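Local coordinates for ATP:cob(I)alamin adenosyltransferase, putative (Burkholderia thailandensis, PDB 2ZHZ), which probably transfers the adenosyl group of ATP to the cobalt of cobalamin to make adenosylcobalamin, and works as a homotrimer, at residues A121-E132 with V152-A163. Residues are numbered along the deposited sequence; the frame is centred on the assembly and turned at random.
Sequences AHVCRTVCRRAE and VNRLSDLLFVLA. With ATP (adenosine-5'-triphosphate), chain H.
C128 and L159 interlock as knobs into holes where helix segments 121-132 and 152-163 run antiparallel, at 168° with axes 8.3 Å apart. The C128 side chain sits among V152, L155, S156 and L159, with SG 3.8 Å from L155 CB and its CB against L159; SG, standing anti to its own backbone N (chi1 179°), is directed onto the facing helix. In return L159 enters the hole formed by A121, C124, C128 and R125, its CD1 lying 3.9 Å from C124 CB. The backbones come nearest at R125 and S156, whose CA atoms are 4.7 Å apart.

Toward A163, where A121 CB meets A163 CB, the rings of H122 and F160 join the packing, crossing obliquely. H122 lays one ring face over A163 CB, while F160 CD1 meets its edge at CE1. R125 runs alongside F160, placing CD at the edge of the phenyl ring, and the bend at chi3 (62°) brings NE round to H122 ND1, a 3.0 Å hydrogen bond nearly in the imidazole plane which, with A163 and F160, restricts the ring's rotation. The guanidinium continues to D40 of the second subunit.

Toward E132 and V152 the helices form one wall of an ATP site completed by R133 and by R11, G13, T18, G19 and K28 of the second subunit, with N153 beside the bound magnesium. R129 CG rests on S156 CB at 3.5 Å; its guanidinium lies with one face against the adenine, offset toward the rim, while NH1 and NH2 donate nearly straight bonds to O5' and O1A. The adenine N6 donates to R129 O and E132 OE1, and a water links E132 OE1, V152 O and S156 OG. E132 OE2 forms a salt bridge with K28.

Within the bundle, helix 31-50 packs against C124 and C128, helix 56-77 against V152 and L155, and helix 86-101 against R154 and V161.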
loop_
_atom_site.group_PDB
_atom_site.type_symbol
_atom_site.label_atom_id
_atom_site.label_comp_id
_atom_site.label_asym_id
_atom_site.label_seq_id
_atom_site.Cartn_x
_atom_site.Cartn_y
_atom_site.Cartn_z
ATOM N N ALA B 121 9.855 -3.582 6.415
ATOM C CA ALA B 121 9.619 -5.007 6.237
ATOM C C ALA B 121 8.208 -5.351 6.716
ATOM O O ALA B 121 7.536 -6.209 6.135
ATOM C CB ALA B 121 10.657 -5.818 7.016
ATOM N N HIS B 122 7.760 -4.679 7.775
ATOM C CA HIS B 122 6.418 -4.923 8.302
ATOM C C HIS B 122 5.357 -4.397 7.339
ATOM O O HIS B 122 4.273 -4.969 7.238
ATOM C CB HIS B 122 6.259 -4.288 9.685
ATOM C CG HIS B 122 6.753 -5.157 10.798
ATOM N ND1 HIS B 122 6.120 -6.326 11.163
ATOM C CD2 HIS B 122 7.842 -5.054 11.598
ATOM C CE1 HIS B 122 6.799 -6.906 12.138
ATOM N NE2 HIS B 122 7.848 -6.154 12.421
ATOM N N VAL B 123 5.661 -3.309 6.641
ATOM C CA VAL B 123 4.719 -2.783 5.658
ATOM C C VAL B 123 4.644 -3.827 4.538
ATOM O O VAL B 123 3.560 -4.155 4.057
ATOM C CB VAL B 123 5.183 -1.425 5.082
ATOM C CG1 VAL B 123 4.399 -1.096 3.807
ATOM C CG2 VAL B 123 4.963 -0.318 6.125
ATOM N N CYS B 124 5.797 -4.357 4.134
ATOM C CA CYS B 124 5.825 -5.378 3.088
ATOM C C CYS B 124 4.984 -6.573 3.532
ATOM O O CYS B 124 4.217 -7.132 2.747
ATOM C CB CYS B 124 7.264 -5.839 2.807
ATOM S SG CYS B 124 8.297 -4.600 1.995
ATOM N N ARG B 125 5.132 -6.955 4.797
ATOM C CA ARG B 125 4.389 -8.073 5.365
ATOM C C ARG B 125 2.881 -7.865 5.222
ATOM O O ARG B 125 2.167 -8.760 4.760
ATOM C CB ARG B 125 4.759 -8.245 6.846
ATOM C CG ARG B 125 3.941 -9.286 7.612
ATOM C CD ARG B 125 4.333 -9.288 9.086
ATOM N NE ARG B 125 4.056 -7.994 9.713
ATOM C CZ ARG B 125 2.849 -7.596 10.100
ATOM N NH1 ARG B 125 1.799 -8.395 9.935
ATOM N NH2 ARG B 125 2.685 -6.395 10.639
ATOM N N THR B 126 2.394 -6.685 5.600
ATOM C CA THR B 126 0.963 -6.412 5.505
ATOM C C THR B 126 0.468 -6.302 4.064
ATOM O O THR B 126 -0.656 -6.699 3.769
ATOM C CB THR B 126 0.569 -5.134 6.283
ATOM O OG1 THR B 126 1.257 -4.000 5.740
ATOM C CG2 THR B 126 0.913 -5.287 7.750
ATOM N N VAL B 127 1.284 -5.762 3.163
ATOM C CA VAL B 127 0.851 -5.671 1.775
ATOM C C VAL B 127 0.853 -7.091 1.199
ATOM O O VAL B 127 0.023 -7.434 0.355
ATOM C CB VAL B 127 1.780 -4.757 0.944
ATOM C CG1 VAL B 127 1.349 -4.768 -0.524
ATOM C CG2 VAL B 127 1.728 -3.324 1.500
ATOM N N CYS B 128 1.776 -7.922 1.674
ATOM C CA CYS B 128 1.842 -9.306 1.205
ATOM C C CYS B 128 0.566 -10.037 1.612
ATOM O O CYS B 128 -0.007 -10.796 0.824
ATOM C CB CYS B 128 3.056 -10.025 1.804
ATOM S SG CYS B 128 3.200 -11.766 1.304
ATOM N N ARG B 129 0.120 -9.806 2.843
ATOM C CA ARG B 129 -1.093 -10.454 3.339
ATOM C C ARG B 129 -2.327 -9.957 2.588
ATOM O O ARG B 129 -3.310 -10.689 2.441
ATOM C CB ARG B 129 -1.223 -10.223 4.845
ATOM C CG ARG B 129 -0.157 -10.980 5.629
ATOM C CD ARG B 129 0.061 -10.406 7.011
ATOM N NE ARG B 129 -0.968 -10.809 7.960
ATOM C CZ ARG B 129 -1.080 -12.038 8.453
ATOM N NH1 ARG B 129 -2.039 -12.318 9.317
ATOM N NH2 ARG B 129 -0.231 -12.991 8.078
ATOM N N ARG B 130 -2.267 -8.713 2.116
ATOM C CA ARG B 130 -3.356 -8.137 1.334
ATOM C C ARG B 130 -3.381 -8.880 -0.014
ATOM O O ARG B 130 -4.449 -9.215 -0.533
ATOM C CB ARG B 130 -3.124 -6.627 1.134
ATOM C CG ARG B 130 -4.040 -5.954 0.111
ATOM C CD ARG B 130 -4.359 -4.496 0.489
ATOM N NE ARG B 130 -3.194 -3.617 0.650
ATOM C CZ ARG B 130 -2.508 -3.058 -0.348
ATOM N NH1 ARG B 130 -2.844 -3.280 -1.612
ATOM N NH2 ARG B 130 -1.506 -2.231 -0.080
ATOM N N ALA B 131 -2.203 -9.150 -0.571
ATOM C CA ALA B 131 -2.123 -9.876 -1.838
ATOM C C ALA B 131 -2.652 -11.296 -1.651
ATOM O O ALA B 131 -3.283 -11.856 -2.551
ATOM C CB ALA B 131 -0.680 -9.914 -2.347
ATOM N N GLU B 132 -2.399 -11.881 -0.484
ATOM C CA GLU B 132 -2.884 -13.228 -0.222
ATOM C C GLU B 132 -4.408 -13.244 -0.260
ATOM O O GLU B 132 -5.012 -14.155 -0.823
ATOM C CB GLU B 132 -2.397 -13.745 1.139
ATOM C CG GLU B 132 -2.939 -15.135 1.466
ATOM C CD GLU B 132 -2.396 -15.704 2.763
ATOM O OE1 GLU B 132 -2.017 -14.915 3.656
ATOM O OE2 GLU B 132 -2.371 -16.948 2.897
ATOM N N VAL B 152 2.660 -16.784 -0.948
ATOM C CA VAL B 152 2.500 -15.542 -0.199
ATOM C C VAL B 152 2.199 -15.808 1.273
ATOM O O VAL B 152 2.475 -14.968 2.132
ATOM C CB VAL B 152 1.400 -14.637 -0.814
ATOM C CG1 VAL B 152 1.875 -14.098 -2.156
ATOM C CG2 VAL B 152 0.106 -15.410 -0.978
ATOM N N ASN B 153 1.637 -16.977 1.567
ATOM C CA ASN B 153 1.339 -17.341 2.949
ATOM C C ASN B 153 2.677 -17.395 3.696
ATOM O O ASN B 153 2.829 -16.838 4.786
ATOM C CB ASN B 153 0.658 -18.716 3.001
ATOM C CG ASN B 153 0.070 -19.026 4.366
ATOM O OD1 ASN B 153 -0.177 -20.184 4.713
ATOM N ND2 ASN B 153 -0.170 -17.990 5.140
ATOM N N ARG B 154 3.649 -18.060 3.084
ATOM C CA ARG B 154 4.975 -18.190 3.668
ATOM C C ARG B 154 5.745 -16.877 3.651
ATOM O O ARG B 154 6.469 -16.568 4.592
ATOM C CB ARG B 154 5.765 -19.268 2.919
ATOM C CG ARG B 154 5.263 -20.667 3.204
ATOM C CD ARG B 154 5.856 -21.715 2.268
ATOM N NE ARG B 154 5.389 -23.040 2.662
ATOM C CZ ARG B 154 4.113 -23.409 2.660
ATOM N NH1 ARG B 154 3.172 -22.560 2.268
ATOM N NH2 ARG B 154 3.767 -24.613 3.092
ATOM N N LEU B 155 5.587 -16.101 2.584
ATOM C CA LEU B 155 6.301 -14.838 2.474
ATOM C C LEU B 155 5.972 -13.834 3.584
ATOM O O LEU B 155 6.868 -13.152 4.077
ATOM C CB LEU B 155 6.056 -14.195 1.104
ATOM C CG LEU B 155 6.801 -12.877 0.853
ATOM C CD1 LEU B 155 8.297 -13.064 1.094
ATOM C CD2 LEU B 155 6.545 -12.412 -0.571
ATOM N N SER B 156 4.706 -13.724 3.980
ATOM C CA SER B 156 4.375 -12.767 5.036
ATOM C C SER B 156 5.047 -13.209 6.332
ATOM O O SER B 156 5.487 -12.382 7.129
ATOM C CB SER B 156 2.854 -12.631 5.226
ATOM O OG SER B 156 2.257 -13.809 5.725
ATOM N N ASP B 157 5.137 -14.519 6.530
ATOM C CA ASP B 157 5.785 -15.077 7.714
ATOM C C ASP B 157 7.264 -14.686 7.657
ATOM O O ASP B 157 7.818 -14.181 8.634
ATOM C CB ASP B 157 5.627 -16.605 7.711
ATOM C CG ASP B 157 6.095 -17.265 9.006
ATOM O OD1 ASP B 157 6.000 -18.508 9.084
ATOM O OD2 ASP B 157 6.550 -16.567 9.939
ATOM N N LEU B 158 7.898 -14.899 6.504
ATOM C CA LEU B 158 9.313 -14.567 6.339
ATOM C C LEU B 158 9.577 -13.068 6.486
ATOM O O LEU B 158 10.617 -12.660 7.007
ATOM C CB LEU B 158 9.823 -15.046 4.973
ATOM C CG LEU B 158 11.293 -14.737 4.671
ATOM C CD1 LEU B 158 12.176 -15.340 5.763
ATOM C CD2 LEU B 158 11.672 -15.305 3.306
ATOM N N LEU B 159 8.645 -12.243 6.020
ATOM C CA LEU B 159 8.814 -10.800 6.137
ATOM C C LEU B 159 8.767 -10.398 7.615
ATOM O O LEU B 159 9.480 -9.488 8.048
ATOM C CB LEU B 159 7.738 -10.080 5.315
ATOM C CG LEU B 159 8.029 -10.153 3.807
ATOM C CD1 LEU B 159 6.824 -9.697 3.002
ATOM C CD2 LEU B 159 9.259 -9.291 3.491
ATOM N N PHE B 160 7.932 -11.086 8.389
ATOM C CA PHE B 160 7.834 -10.829 9.822
ATOM C C PHE B 160 9.186 -11.194 10.444
ATOM O O PHE B 160 9.755 -10.439 11.230
ATOM C CB PHE B 160 6.744 -11.708 10.438
ATOM C CG PHE B 160 6.621 -11.576 11.931
ATOM C CD1 PHE B 160 5.889 -10.537 12.497
ATOM C CD2 PHE B 160 7.226 -12.507 12.775
ATOM C CE1 PHE B 160 5.754 -10.425 13.886
ATOM C CE2 PHE B 160 7.101 -12.409 14.160
ATOM C CZ PHE B 160 6.362 -11.365 14.719
ATOM N N VAL B 161 9.695 -12.363 10.074
ATOM C CA VAL B 161 10.972 -12.842 10.594
ATOM C C VAL B 161 12.125 -11.928 10.202
ATOM O O VAL B 161 12.992 -11.630 11.021
ATOM C CB VAL B 161 11.257 -14.275 10.104
ATOM C CG1 VAL B 161 12.635 -14.736 10.582
ATOM C CG2 VAL B 161 10.185 -15.210 10.632
ATOM N N LEU B 162 12.131 -11.467 8.954
ATOM C CA LEU B 162 13.193 -10.585 8.498
ATOM C C LEU B 162 13.136 -9.244 9.209
ATOM O O LEU B 162 14.164 -8.595 9.397
ATOM C CB LEU B 162 13.121 -10.391 6.981
ATOM C CG LEU B 162 13.478 -11.615 6.133
ATOM C CD1 LEU B 162 13.405 -11.236 4.665
ATOM C CD2 LEU B 162 14.887 -12.116 6.479
ATOM N N ALA B 163 11.940 -8.819 9.609
ATOM C CA ALA B 163 11.814 -7.556 10.332
ATOM C C ALA B 163 12.571 -7.689 11.661
ATOM O O ALA B 163 13.279 -6.772 12.075
ATOM C CB ALA B 163 10.339 -7.229 10.588
HETATM P PG ATP H . -0.365 -20.109 8.711
HETATM O O1G ATP H . -0.760 -20.787 7.432
HETATM O O2G ATP H . 0.337 -21.027 9.668
HETATM O O3G ATP H . 0.482 -18.895 8.441
HETATM P PB ATP H . -2.781 -18.564 8.891
HETATM O O1B ATP H . -2.358 -18.093 7.531
HETATM O O2B ATP H . -4.166 -19.147 9.037
HETATM O O3B ATP H . -1.705 -19.626 9.480
HETATM P PA ATP H . -1.347 -16.402 10.228
HETATM O O1A ATP H . -0.730 -16.009 8.930
HETATM O O2A ATP H . -0.496 -17.038 11.299
HETATM O O3A ATP H . -2.657 -17.355 9.972
HETATM O "O5'" ATP H . -2.031 -15.077 10.828
HETATM C "C5'" ATP H . -2.454 -15.023 12.187
HETATM C "C4'" ATP H . -3.821 -14.356 12.299
HETATM O "O4'" ATP H . -4.011 -13.312 11.311
HETATM C "C3'" ATP H . -4.966 -15.354 12.149
HETATM O "O3'" ATP H . -5.657 -15.498 13.396
HETATM C "C2'" ATP H . -5.838 -14.806 11.027
HETATM O "O2'" ATP H . -7.158 -14.546 11.527
HETATM C "C1'" ATP H . -5.186 -13.530 10.526
HETATM N N9 ATP H . -4.782 -13.628 9.077
HETATM C C8 ATP H . -4.285 -14.721 8.435
HETATM N N7 ATP H . -4.015 -14.463 7.134
HETATM C C5 ATP H . -4.339 -13.178 6.910
HETATM C C6 ATP H . -4.303 -12.243 5.744
HETATM N N6 ATP H . -3.852 -12.660 4.541
HETATM N N1 ATP H . -4.739 -10.950 5.934
HETATM C C2 ATP H . -5.199 -10.504 7.147
HETATM N N3 ATP H . -5.255 -11.309 8.250
HETATM C C4 ATP H . -4.847 -12.626 8.194
HETATM O O HOH W 1 0.346 -13.650 3.394
#